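Local coordinates for protein arginyl-tRNA synthetase (PDB 3FNR) that catalyses the ATP-dependent attachment of L-arginine to its cognate tRNA, releasing AMP and diphosphate, as a monomeric class I aminoacyl-tRNA synthetase, at residues K28-A39 with L66-N77. The protein carries 1 engineered substitution. Numbering follows the deposited sequence.
Sequences KQESFLLEYVSA and LGYKFNTEYYVN. With SO4 (sulfate ion), chain B.
Phe32 and Phe70 pair in register across two parallel strands, 31-35 and 69-76, whose axes approach to 4.6 Å at a crossing angle of -24°, with backbone bonds running from Phe32 N to Lys69 O through to Tyr36 N and Glu73 O. Helix 50-65 links the strands as a beta-alpha-beta crossover, and its Thr60 and Ala63 pack against the Phe70 side.

On that face the two phenyl rings lie oblique, planes 39° apart, and Phe32 CB meets Phe70 CD1 at 3.4 Å. Leu34 CD1 reaches the edge of the same Phe70 ring, while Tyr68 CD2 comes in the plane of the Phe32 ring at its edge, making a cluster of three aromatics. Lys28 CG sits 3.6 Å from the Tyr68 ring centroid, over its face; bends at chi2 and chi4 then bring NZ 3.0 Å from Leu66 O, just before Gly67, whose positive phi forms a Schellman motif ending helix 50-65. The same ammonium donates to a sulfate oxygen and to Glu26 O.

At the C-terminal end, Ser38 CA lies over the centre of the Tyr74 ring. With CG anti to the backbone N (chi1 -177°), that ring passes against the loop at Ser38, and OH donates to Ala39 O in an unusually short bond of 2.5 Å. Ser38 OG accepts a nearly straight bond from Tyr75 N (3.0 Å) and donates to the anti lone pair of Glu35 OE2, whose other oxygen pairs with Lys230.

Ser38 thus relays between a main-chain N-H and a carboxylate. Its packing over Tyr74, more than the short bond, is consistent with these inner strands of the class I Rossmann-type catalytic domain setting where the nucleotide-binding HIGH motif begins, at Ala39.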
# COMPACT_ATOMS: atom_id res chain seq x y z
N LYS A 28 -9.07 18.36 8.39
CA LYS A 28 -10.08 17.55 9.06
C LYS A 28 -9.71 17.38 10.53
O LYS A 28 -8.59 17.67 10.95
CB LYS A 28 -10.18 16.17 8.41
CG LYS A 28 -10.55 16.18 6.94
CD LYS A 28 -12.06 16.15 6.74
CE LYS A 28 -12.42 16.12 5.27
NZ LYS A 28 -12.16 17.43 4.61
N GLN A 29 -10.67 16.88 11.31
CA GLN A 29 -10.48 16.73 12.74
C GLN A 29 -9.99 15.34 13.14
O GLN A 29 -9.18 15.20 14.06
CB GLN A 29 -11.77 17.09 13.48
CG GLN A 29 -12.18 18.57 13.42
CD GLN A 29 -11.27 19.50 14.22
OE1 GLN A 29 -11.06 20.65 13.84
NE2 GLN A 29 -10.72 18.99 15.32
N GLU A 30 -10.48 14.32 12.43
CA GLU A 30 -10.13 12.93 12.71
C GLU A 30 -8.74 12.60 12.18
O GLU A 30 -8.43 12.89 11.02
CB GLU A 30 -11.16 12.00 12.10
CG GLU A 30 -11.11 10.58 12.66
CD GLU A 30 -12.24 9.70 12.16
OE1 GLU A 30 -12.22 8.49 12.48
OE2 GLU A 30 -13.15 10.20 11.45
N SER A 31 -7.90 12.00 13.03
CA SER A 31 -6.53 11.63 12.67
C SER A 31 -6.36 10.12 12.71
O SER A 31 -7.07 9.44 13.44
CB SER A 31 -5.55 12.25 13.65
OG SER A 31 -5.82 11.81 14.97
N PHE A 32 -5.40 9.60 11.94
CA PHE A 32 -5.22 8.16 11.84
C PHE A 32 -3.77 7.73 11.93
O PHE A 32 -2.86 8.44 11.49
CB PHE A 32 -5.78 7.63 10.51
CG PHE A 32 -7.23 7.96 10.27
CD1 PHE A 32 -8.21 7.03 10.59
CD2 PHE A 32 -7.61 9.18 9.72
CE1 PHE A 32 -9.56 7.32 10.38
CE2 PHE A 32 -8.95 9.48 9.51
CZ PHE A 32 -9.93 8.54 9.83
N LEU A 33 -3.56 6.54 12.49
CA LEU A 33 -2.27 5.87 12.39
C LEU A 33 -2.43 4.54 11.68
O LEU A 33 -3.03 3.60 12.21
CB LEU A 33 -1.64 5.65 13.78
CG LEU A 33 -0.31 4.87 13.82
CD1 LEU A 33 0.79 5.60 13.06
CD2 LEU A 33 0.14 4.60 15.26
N LEU A 34 -1.84 4.44 10.48
CA LEU A 34 -1.87 3.20 9.72
C LEU A 34 -0.57 2.42 9.86
O LEU A 34 0.51 2.93 9.54
CB LEU A 34 -2.11 3.50 8.23
CG LEU A 34 -2.73 2.56 7.18
CD1 LEU A 34 -2.07 2.82 5.83
CD2 LEU A 34 -2.70 1.08 7.51
N GLU A 35 -0.67 1.18 10.29
CA GLU A 35 0.48 0.30 10.28
C GLU A 35 0.20 -0.77 9.26
O GLU A 35 -0.79 -1.50 9.36
CB GLU A 35 0.73 -0.34 11.64
CG GLU A 35 1.92 -1.31 11.64
CD GLU A 35 1.58 -2.67 12.22
OE1 GLU A 35 0.75 -2.73 13.15
OE2 GLU A 35 2.12 -3.69 11.73
N TYR A 36 1.08 -0.87 8.27
CA TYR A 36 0.91 -1.83 7.19
C TYR A 36 2.22 -2.38 6.65
O TYR A 36 3.30 -1.86 6.96
CB TYR A 36 0.00 -1.26 6.08
CG TYR A 36 0.61 -0.20 5.17
CD1 TYR A 36 1.04 1.04 5.67
CD2 TYR A 36 0.69 -0.41 3.80
CE1 TYR A 36 1.56 2.02 4.83
CE2 TYR A 36 1.22 0.55 2.95
CZ TYR A 36 1.65 1.76 3.47
OH TYR A 36 2.16 2.70 2.60
N VAL A 37 2.10 -3.42 5.82
CA VAL A 37 3.20 -4.21 5.28
C VAL A 37 3.87 -5.00 6.40
O VAL A 37 3.56 -6.18 6.58
CB VAL A 37 4.23 -3.41 4.40
CG1 VAL A 37 5.15 -4.36 3.66
CG2 VAL A 37 3.52 -2.51 3.38
N SER A 38 4.78 -4.35 7.14
CA SER A 38 5.45 -4.94 8.31
C SER A 38 5.97 -6.34 8.09
O SER A 38 5.75 -7.23 8.91
CB SER A 38 4.52 -4.94 9.53
OG SER A 38 4.16 -3.62 9.90
N ALA A 39 6.64 -6.56 6.96
CA ALA A 39 7.20 -7.86 6.64
C ALA A 39 8.50 -8.07 7.40
O ALA A 39 9.21 -7.10 7.71
CB ALA A 39 7.44 -7.97 5.16
N LEU A 66 -7.44 14.61 1.18
CA LEU A 66 -8.71 15.03 1.73
C LEU A 66 -8.58 15.85 3.02
O LEU A 66 -9.59 16.30 3.57
CB LEU A 66 -9.62 13.82 1.92
CG LEU A 66 -9.96 13.04 0.64
CD1 LEU A 66 -10.71 11.79 0.99
CD2 LEU A 66 -10.75 13.87 -0.37
N GLY A 67 -7.35 16.05 3.49
CA GLY A 67 -7.09 16.91 4.63
C GLY A 67 -7.03 16.21 5.96
O GLY A 67 -7.04 16.85 7.01
N TYR A 68 -6.97 14.87 5.93
CA TYR A 68 -6.84 14.10 7.16
C TYR A 68 -5.37 14.04 7.57
O TYR A 68 -4.49 13.94 6.71
CB TYR A 68 -7.42 12.69 6.99
CG TYR A 68 -8.91 12.67 6.76
CD1 TYR A 68 -9.43 12.69 5.46
CD2 TYR A 68 -9.81 12.62 7.82
CE1 TYR A 68 -10.80 12.68 5.24
CE2 TYR A 68 -11.19 12.60 7.61
CZ TYR A 68 -11.68 12.64 6.31
OH TYR A 68 -13.03 12.63 6.06
N LYS A 69 -5.11 14.14 8.88
CA LYS A 69 -3.79 13.84 9.44
C LYS A 69 -3.67 12.33 9.44
O LYS A 69 -4.49 11.64 10.04
CB LYS A 69 -3.67 14.38 10.87
CG LYS A 69 -3.60 15.90 10.97
CD LYS A 69 -3.38 16.39 12.42
CE LYS A 69 -4.67 16.40 13.25
NZ LYS A 69 -5.74 17.30 12.71
N PHE A 70 -2.67 11.80 8.75
CA PHE A 70 -2.61 10.37 8.51
C PHE A 70 -1.16 9.92 8.50
O PHE A 70 -0.40 10.24 7.58
CB PHE A 70 -3.30 10.05 7.17
CG PHE A 70 -3.76 8.61 7.01
CD1 PHE A 70 -5.08 8.26 7.24
CD2 PHE A 70 -2.88 7.63 6.58
CE1 PHE A 70 -5.52 6.95 7.06
CE2 PHE A 70 -3.30 6.32 6.40
CZ PHE A 70 -4.62 5.97 6.65
N ASN A 71 -0.78 9.20 9.54
CA ASN A 71 0.56 8.67 9.70
C ASN A 71 0.69 7.21 9.31
O ASN A 71 -0.26 6.44 9.45
CB ASN A 71 1.04 8.85 11.13
CG ASN A 71 1.75 10.16 11.33
OD1 ASN A 71 1.12 11.20 11.52
ND2 ASN A 71 3.08 10.12 11.29
N THR A 72 1.87 6.85 8.83
CA THR A 72 2.17 5.47 8.45
C THR A 72 3.38 4.93 9.20
O THR A 72 4.35 5.66 9.47
CB THR A 72 2.41 5.34 6.94
OG1 THR A 72 3.35 6.33 6.52
CG2 THR A 72 1.11 5.55 6.20
N GLU A 73 3.32 3.63 9.50
CA GLU A 73 4.33 2.98 10.32
C GLU A 73 4.51 1.51 9.90
O GLU A 73 3.56 0.83 9.51
CB GLU A 73 3.97 3.10 11.81
CG GLU A 73 5.06 2.68 12.79
CD GLU A 73 4.85 3.21 14.20
OE1 GLU A 73 4.51 2.40 15.09
OE2 GLU A 73 5.02 4.44 14.42
N TYR A 74 5.76 1.06 9.98
CA TYR A 74 6.14 -0.30 9.63
C TYR A 74 6.80 -0.89 10.86
O TYR A 74 7.69 -0.27 11.45
CB TYR A 74 7.13 -0.25 8.46
CG TYR A 74 7.63 -1.56 7.87
CD1 TYR A 74 8.45 -2.43 8.61
CD2 TYR A 74 7.36 -1.89 6.54
CE1 TYR A 74 8.93 -3.61 8.06
CE2 TYR A 74 7.85 -3.07 5.98
CZ TYR A 74 8.63 -3.92 6.74
OH TYR A 74 9.10 -5.09 6.19
N TYR A 75 6.36 -2.08 11.25
CA TYR A 75 6.91 -2.76 12.40
C TYR A 75 7.96 -3.75 11.94
O TYR A 75 7.66 -4.66 11.16
CB TYR A 75 5.79 -3.51 13.14
CG TYR A 75 6.23 -4.18 14.42
CD1 TYR A 75 6.44 -3.43 15.57
CD2 TYR A 75 6.41 -5.55 14.48
CE1 TYR A 75 6.83 -4.03 16.75
CE2 TYR A 75 6.81 -6.17 15.66
CZ TYR A 75 7.01 -5.40 16.79
OH TYR A 75 7.39 -6.01 17.98
N VAL A 76 9.18 -3.58 12.44
CA VAL A 76 10.31 -4.44 12.10
C VAL A 76 10.48 -5.54 13.15
O VAL A 76 10.84 -5.26 14.28
CB VAL A 76 11.63 -3.63 11.98
CG1 VAL A 76 12.70 -4.46 11.32
CG2 VAL A 76 11.42 -2.34 11.19
N ASN A 77 10.21 -6.79 12.77
CA ASN A 77 10.37 -7.93 13.67
C ASN A 77 11.84 -8.30 13.75
O ASN A 77 12.26 -9.32 13.21
CB ASN A 77 9.57 -9.14 13.18
CG ASN A 77 8.08 -9.01 13.44
OD1 ASN A 77 7.61 -9.17 14.56
ND2 ASN A 77 7.31 -8.76 12.37
S SO4 B . -14.23 19.68 2.38
O1 SO4 B . -15.31 20.34 3.13
O2 SO4 B . -12.96 20.04 3.00
O3 SO4 B . -14.42 18.24 2.44
O4 SO4 B . -14.22 20.11 0.99
O HOH W 1 -7.08 14.88 10.78
O HOH W 2 8.63 -7.01 10.50